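PDB 3A3B: lumazine protein from Photobacterium kishitanii, which binds a fluorescent cofactor and serves as an antenna that shifts the bioluminescence of bacterial luciferase to shorter wavelengths. Local coordinates for residues L43-S48 against N79-E84; G139-S144 against D177-T182. All coordinates share one frame; numbering follows the deposited sequence.

Interactions 1 and 2 are equivalent pieces of two six-stranded antiparallel barrels, one in each lumazine-binding repeat: in both, a tight hairpin turn with an Asn-Gly corner pairs with the last strand of its barrel. The two touch, their centres about 10 Å apart, and exchange amide contacts both ways. Asn82 ND2 of interaction 1 is 2.8 Å from Asn141 O of interaction 2, and Asn179 ND2 returns the favour at 3.1 Å from Asn45 O, both probable hydrogen bonds. FMN O2' donates a hydrogen bond to Ser48 O; most other partners of the flavin lie in the first repeat, but Ile102 N of the second also bonds it. The Glu181 side chain is about 7 Å from the bound FMN.

Interaction 1 (L43-S48 against N79-E84); sequences LVNGCS and NKVNLE. With FMN (flavin mononucleotide), chain C.
Leu43 and Val44 run antiparallel to Leu83 and Glu84, Leu43 and Glu84 forming a hydrogen-bonded pair in which Leu43 N reaches Glu84 O at 2.8 Å, almost straight, and Glu84 N returns to Leu43 O. The chain then reverses through a type I' turn from Val44 to Cys47, with Asn45 and Gly46 at its corners, both at positive phi. Here the ladder goes on with a side chain in place of a backbone carbonyl: Asn45 N donates to Asn82 O, while Asn82 N donates to Asn45 OD1 at 3.0 Å. That second bond is straight at hydrogen (172°), yet its donor stands 42° above the amide plane, off the lone pairs. With chi1 of -75°, the Asn45 amide lies beside its own backbone N and can reach back to the strand, crossing Val81 at about a right angle; its ND2 rests 3.8 Å from Val81 CG1. On the apolar face Val44 uses both branches, CG1 meeting Val81 CG2 at 3.9 Å and CG2 meeting Leu83 CD2 at 4.2 Å, with Ile26 of the barrel covering Val44 and Val81. On the other face the Leu43 side chain runs alongside that of Glu84, CD1 near OE1; the Glu84 carboxylate goes on to take the backbone N-H groups of Lys3 and Gly4. A water accepts from Gly46 N at 3.0 Å. Beyond the turn, Ser48 O accepts from FMN O2' at 2.8 Å, and Cys47 SG lies near the same ribityl chain. By gripping Asn82 through both its backbone N-H and its carbonyl, Asn45 ties the turn to the closing strand, and the next strand starts from that turn with a carbonyl presented to the flavin's ribityl hydroxyl.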
loop_
_atom_site.group_PDB
_atom_site.type_symbol
_atom_site.label_atom_id
_atom_site.label_comp_id
_atom_site.label_asym_id
_atom_site.label_seq_id
_atom_site.Cartn_x
_atom_site.Cartn_y
_atom_site.Cartn_z
ATOM N N LEU A 43 5.148 -6.824 3.566
ATOM C CA LEU A 43 4.697 -5.556 3.004
ATOM C C LEU A 43 3.379 -5.114 3.593
ATOM O O LEU A 43 2.402 -5.878 3.640
ATOM C CB LEU A 43 4.607 -5.605 1.456
ATOM C CG LEU A 43 5.937 -5.787 0.682
ATOM C CD1 LEU A 43 5.703 -5.444 -0.802
ATOM C CD2 LEU A 43 7.064 -4.881 1.188
ATOM N N VAL A 44 3.340 -3.863 4.052
ATOM C CA VAL A 44 2.088 -3.262 4.492
ATOM C C VAL A 44 1.888 -1.991 3.643
ATOM O O VAL A 44 2.683 -1.059 3.718
ATOM C CB VAL A 44 2.089 -2.848 5.997
ATOM C CG1 VAL A 44 0.715 -2.263 6.370
ATOM C CG2 VAL A 44 2.476 -4.077 6.965
ATOM N N ASN A 45 0.788 -1.934 2.907
ATOM C CA ASN A 45 0.617 -0.919 1.858
ATOM C C ASN A 45 1.880 -0.767 0.993
ATOM O O ASN A 45 2.247 0.352 0.601
ATOM C CB ASN A 45 0.174 0.432 2.442
ATOM C CG ASN A 45 -1.297 0.444 2.856
ATOM O OD1 ASN A 45 -2.120 -0.326 2.353
ATOM N ND2 ASN A 45 -1.632 1.336 3.764
ATOM N N GLY A 46 2.524 -1.911 0.684
ATOM C CA GLY A 46 3.671 -1.935 -0.194
ATOM C C GLY A 46 4.973 -1.560 0.513
ATOM O O GLY A 46 6.005 -1.520 -0.115
ATOM N N CYS A 47 4.926 -1.291 1.823
ATOM C CA CYS A 47 6.131 -0.856 2.549
ATOM C C CYS A 47 6.721 -2.000 3.416
ATOM O O CYS A 47 5.964 -2.657 4.172
ATOM C CB CYS A 47 5.791 0.393 3.404
ATOM S SG CYS A 47 7.144 1.005 4.477
ATOM N N SER A 48 8.035 -2.261 3.306
ATOM C CA SER A 48 8.678 -3.246 4.191
ATOM C C SER A 48 8.669 -2.725 5.606
ATOM O O SER A 48 9.221 -1.630 5.908
ATOM C CB SER A 48 10.133 -3.534 3.808
ATOM O OG SER A 48 10.171 -4.233 2.592
ATOM N N ASN A 79 -9.016 1.875 9.280
ATOM C CA ASN A 79 -8.533 1.845 7.885
ATOM C C ASN A 79 -8.060 0.455 7.461
ATOM O O ASN A 79 -7.451 -0.270 8.268
ATOM C CB ASN A 79 -7.376 2.819 7.667
ATOM C CG ASN A 79 -7.798 4.268 7.691
ATOM O OD1 ASN A 79 -8.986 4.595 7.777
ATOM N ND2 ASN A 79 -6.830 5.148 7.624
ATOM N N LYS A 80 -8.335 0.092 6.203
ATOM C CA LYS A 80 -7.859 -1.166 5.643
ATOM C C LYS A 80 -6.486 -0.955 5.044
ATOM O O LYS A 80 -6.202 0.103 4.421
ATOM C CB LYS A 80 -8.787 -1.646 4.536
ATOM C CG LYS A 80 -9.846 -2.651 4.892
ATOM C CD LYS A 80 -10.563 -3.129 3.594
ATOM C CE LYS A 80 -11.868 -3.891 3.914
ATOM N NZ LYS A 80 -12.434 -4.610 2.710
ATOM N N VAL A 81 -5.613 -1.950 5.220
ATOM C CA VAL A 81 -4.259 -1.856 4.661
ATOM C C VAL A 81 -3.985 -3.165 3.918
ATOM O O VAL A 81 -4.494 -4.235 4.295
ATOM C CB VAL A 81 -3.165 -1.659 5.764
ATOM C CG1 VAL A 81 -3.461 -0.423 6.615
ATOM C CG2 VAL A 81 -3.093 -2.873 6.656
ATOM N N ASN A 82 -3.191 -3.080 2.879
ATOM C CA ASN A 82 -2.888 -4.257 2.074
ATOM C C ASN A 82 -1.760 -5.028 2.699
ATOM O O ASN A 82 -0.818 -4.438 3.211
ATOM C CB ASN A 82 -2.456 -3.803 0.701
ATOM C CG ASN A 82 -3.572 -3.183 -0.067
ATOM O OD1 ASN A 82 -4.735 -3.522 0.169
ATOM N ND2 ASN A 82 -3.245 -2.263 -1.013
ATOM N N LEU A 83 -1.855 -6.346 2.666
ATOM C CA LEU A 83 -0.800 -7.178 3.239
ATOM C C LEU A 83 -0.225 -8.131 2.238
ATOM O O LEU A 83 -0.976 -8.712 1.439
ATOM C CB LEU A 83 -1.353 -7.941 4.425
ATOM C CG LEU A 83 -2.086 -7.145 5.525
ATOM C CD1 LEU A 83 -2.834 -8.164 6.470
ATOM C CD2 LEU A 83 -1.058 -6.330 6.361
ATOM N N GLU A 84 1.098 -8.321 2.286
ATOM C CA GLU A 84 1.735 -9.342 1.509
ATOM C C GLU A 84 2.981 -9.880 2.256
ATOM O O GLU A 84 3.884 -9.118 2.635
ATOM C CB GLU A 84 2.156 -8.830 0.130
ATOM C CG GLU A 84 2.779 -9.966 -0.698
ATOM C CD GLU A 84 3.329 -9.596 -2.059
ATOM O OE1 GLU A 84 3.353 -8.403 -2.472
ATOM O OE2 GLU A 84 3.782 -10.549 -2.725
HETATM N N1 FMN C . 10.695 1.068 8.423
HETATM C C2 FMN C . 9.966 1.308 9.530
HETATM O O2 FMN C . 9.569 2.433 9.752
HETATM N N3 FMN C . 9.697 0.274 10.399
HETATM C C4 FMN C . 10.121 -0.999 10.131
HETATM O O4 FMN C . 9.619 -1.915 10.799
HETATM C C4A FMN C . 10.876 -1.235 8.993
HETATM N N5 FMN C . 11.383 -2.476 8.677
HETATM C C5A FMN C . 12.109 -2.636 7.503
HETATM C C6 FMN C . 12.625 -3.883 7.201
HETATM C C7 FMN C . 13.382 -4.134 6.061
HETATM C C7M FMN C . 14.184 -5.419 5.981
HETATM C C8 FMN C . 13.650 -3.071 5.206
HETATM C C8M FMN C . 14.560 -3.307 4.024
HETATM C C9 FMN C . 13.152 -1.784 5.497
HETATM C C9A FMN C . 12.368 -1.568 6.655
HETATM N N10 FMN C . 11.895 -0.329 6.992
HETATM C C10 FMN C . 11.155 -0.172 8.133
HETATM C "C1'" FMN C . 12.131 0.898 6.135
HETATM C "C2'" FMN C . 10.945 1.204 5.188
HETATM O "O2'" FMN C . 10.712 0.122 4.313
HETATM C "C3'" FMN C . 11.357 2.422 4.361
HETATM O "O3'" FMN C . 11.614 3.454 5.291
HETATM C "C4'" FMN C . 10.323 2.908 3.321
HETATM O "O4'" FMN C . 9.908 1.895 2.466
HETATM C "C5'" FMN C . 11.086 3.583 2.198
HETATM O "O5'" FMN C . 11.202 4.903 2.485
HETATM P P FMN C . 12.666 5.601 2.722
HETATM O O1P FMN C . 12.204 7.033 2.604
HETATM O O2P FMN C . 13.758 5.209 1.733
HETATM O O3P FMN C . 13.123 5.255 4.130
HETATM O O HOH W 1 1.311 -4.681 0.718
#

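Interaction 2 (G139-S144 against D177-T182); sequences GINGVS and DVNVET
Gly139 and Glu181 face each other as an antiparallel hydrogen-bonded pair, their two reciprocal backbone bonds both 2.9 Å long. The packing is close here: the Gly139 carbonyl O also comes within 3.3 Å of Val180 CA, a CA-H...O contact. Next along, Ile140 spreads over the apolar face. Its CG2, opposite the backbone N, meets Val178 CG2 at 3.9 Å, and chi1 of -57° with chi2 of -65° carries the other branch toward the closing strand, where CD1 touches Val180 CB at 4.0 Å. Asn141, first corner of the type I' turn from Ile140 to Val143, holds Asn179 from two directions: its backbone N donates to Asn179 O in the carbonyl plane, whereas OD1 takes Asn179 N at 2.9 Å with the donor 40° above the amide plane. The same amide crosses Val178 at roughly a right angle, ND2 lying 3.6 Å from Val178 CG1.

Toward partly exposed Asp177 direct contact gives way to water. One water accepts from Asn141 ND2 at 2.7 Å and donates to Asp177 O, bridging the turn and the start of the strand. Thr182, at the far end, is likewise partly exposed and makes no contact with residues 139-144, its side chain resting on Ile138 and Ile132.

Around the pair, strand 104-113 packs Ala106 and Val108 on Val178 and bonds its backbone, while Ile157 and Tyr159 of strand 154-160 cover Ile140. The Glu181 carboxylate takes the backbone N-H groups of Thr99 and Gly100, and the Asn179 amide accepts from Thr71 N, joining strand 177-182 to a loop of the first repeat.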
loop_
_atom_site.group_PDB
_atom_site.type_symbol
_atom_site.label_atom_id
_atom_site.label_comp_id
_atom_site.label_asym_id
_atom_site.label_seq_id
_atom_site.Cartn_x
_atom_site.Cartn_y
_atom_site.Cartn_z
ATOM N N GLY A 139 3.968 0.081 -8.379
ATOM C CA GLY A 139 3.299 -0.394 -7.164
ATOM C C GLY A 139 2.542 0.750 -6.508
ATOM O O GLY A 139 3.136 1.796 -6.205
ATOM N N ILE A 140 1.246 0.566 -6.273
ATOM C CA ILE A 140 0.439 1.535 -5.497
ATOM C C ILE A 140 -0.071 0.810 -4.244
ATOM O O ILE A 140 -0.790 -0.165 -4.341
ATOM C CB ILE A 140 -0.752 2.111 -6.320
ATOM C CG1 ILE A 140 -0.277 2.778 -7.613
ATOM C CG2 ILE A 140 -1.692 3.018 -5.454
ATOM C CD1 ILE A 140 0.624 4.073 -7.431
ATOM N N ASN A 141 0.320 1.278 -3.063
ATOM C CA ASN A 141 0.039 0.545 -1.823
ATOM C C ASN A 141 0.256 -0.959 -1.936
ATOM O O ASN A 141 -0.533 -1.752 -1.385
ATOM C CB ASN A 141 -1.400 0.814 -1.371
ATOM C CG ASN A 141 -1.586 2.203 -0.798
ATOM O OD1 ASN A 141 -0.644 2.792 -0.291
ATOM N ND2 ASN A 141 -2.824 2.690 -0.799
ATOM N N GLY A 142 1.305 -1.356 -2.667
ATOM C CA GLY A 142 1.705 -2.747 -2.739
ATOM C C GLY A 142 0.985 -3.569 -3.796
ATOM O O GLY A 142 1.233 -4.776 -3.918
ATOM N N VAL A 143 0.125 -2.918 -4.578
ATOM C CA VAL A 143 -0.460 -3.549 -5.780
ATOM C C VAL A 143 0.335 -3.153 -7.001
ATOM O O VAL A 143 0.387 -1.966 -7.360
ATOM C CB VAL A 143 -1.918 -3.091 -6.029
ATOM C CG1 VAL A 143 -2.488 -3.838 -7.199
ATOM C CG2 VAL A 143 -2.754 -3.304 -4.795
ATOM N N SER A 144 0.919 -4.135 -7.662
ATOM C CA SER A 144 1.763 -3.831 -8.833
ATOM C C SER A 144 0.930 -4.098 -10.058
ATOM O O SER A 144 0.384 -5.168 -10.177
ATOM C CB SER A 144 3.016 -4.696 -8.859
ATOM O OG SER A 144 3.828 -4.340 -9.962
ATOM N N ASP A 177 -4.027 9.658 0.135
ATOM C CA ASP A 177 -2.618 9.529 -0.173
ATOM C C ASP A 177 -2.321 8.028 -0.265
ATOM O O ASP A 177 -2.984 7.234 0.382
ATOM C CB ASP A 177 -1.778 10.185 0.904
ATOM C CG ASP A 177 -1.762 11.722 0.794
ATOM O OD1 ASP A 177 -2.151 12.295 -0.252
ATOM O OD2 ASP A 177 -1.325 12.333 1.778
ATOM N N VAL A 178 -1.338 7.667 -1.078
ATOM C CA VAL A 178 -0.949 6.290 -1.328
ATOM C C VAL A 178 0.570 6.206 -1.347
ATOM O O VAL A 178 1.243 7.186 -1.674
ATOM C CB VAL A 178 -1.512 5.737 -2.688
ATOM C CG1 VAL A 178 -3.033 5.760 -2.687
ATOM C CG2 VAL A 178 -1.004 6.506 -3.930
ATOM N N ASN A 179 1.116 5.051 -0.973
ATOM C CA ASN A 179 2.533 4.794 -1.148
ATOM C C ASN A 179 2.799 4.341 -2.569
ATOM O O ASN A 179 2.167 3.399 -3.051
ATOM C CB ASN A 179 2.936 3.664 -0.188
ATOM C CG ASN A 179 2.719 4.036 1.230
ATOM O OD1 ASN A 179 2.878 5.216 1.584
ATOM N ND2 ASN A 179 2.340 3.053 2.079
ATOM N N VAL A 180 3.759 4.953 -3.237
ATOM C CA VAL A 180 4.132 4.509 -4.594
ATOM C C VAL A 180 5.543 3.910 -4.624
ATOM O O VAL A 180 6.459 4.420 -3.967
ATOM C CB VAL A 180 3.904 5.612 -5.689
ATOM C CG1 VAL A 180 4.176 6.992 -5.182
ATOM C CG2 VAL A 180 4.705 5.309 -6.981
ATOM N N GLU A 181 5.700 2.800 -5.348
ATOM C CA GLU A 181 7.014 2.273 -5.636
ATOM C C GLU A 181 7.172 2.205 -7.134
ATOM O O GLU A 181 6.456 1.446 -7.800
ATOM C CB GLU A 181 7.266 0.879 -5.016
ATOM C CG GLU A 181 8.723 0.347 -5.272
ATOM C CD GLU A 181 9.017 -1.037 -4.650
ATOM O OE1 GLU A 181 8.271 -1.528 -3.755
ATOM O OE2 GLU A 181 10.039 -1.620 -5.029
ATOM N N THR A 182 8.107 3.018 -7.637
ATOM C CA THR A 182 8.501 3.017 -9.049
ATOM C C THR A 182 9.474 1.857 -9.259
ATOM O O THR A 182 10.238 1.524 -8.363
ATOM C CB THR A 182 9.036 4.441 -9.560
ATOM O OG1 THR A 182 9.929 5.051 -8.611
ATOM C CG2 THR A 182 7.887 5.384 -9.744
HETATM O O HOH W 2 -3.916 4.638 0.636
#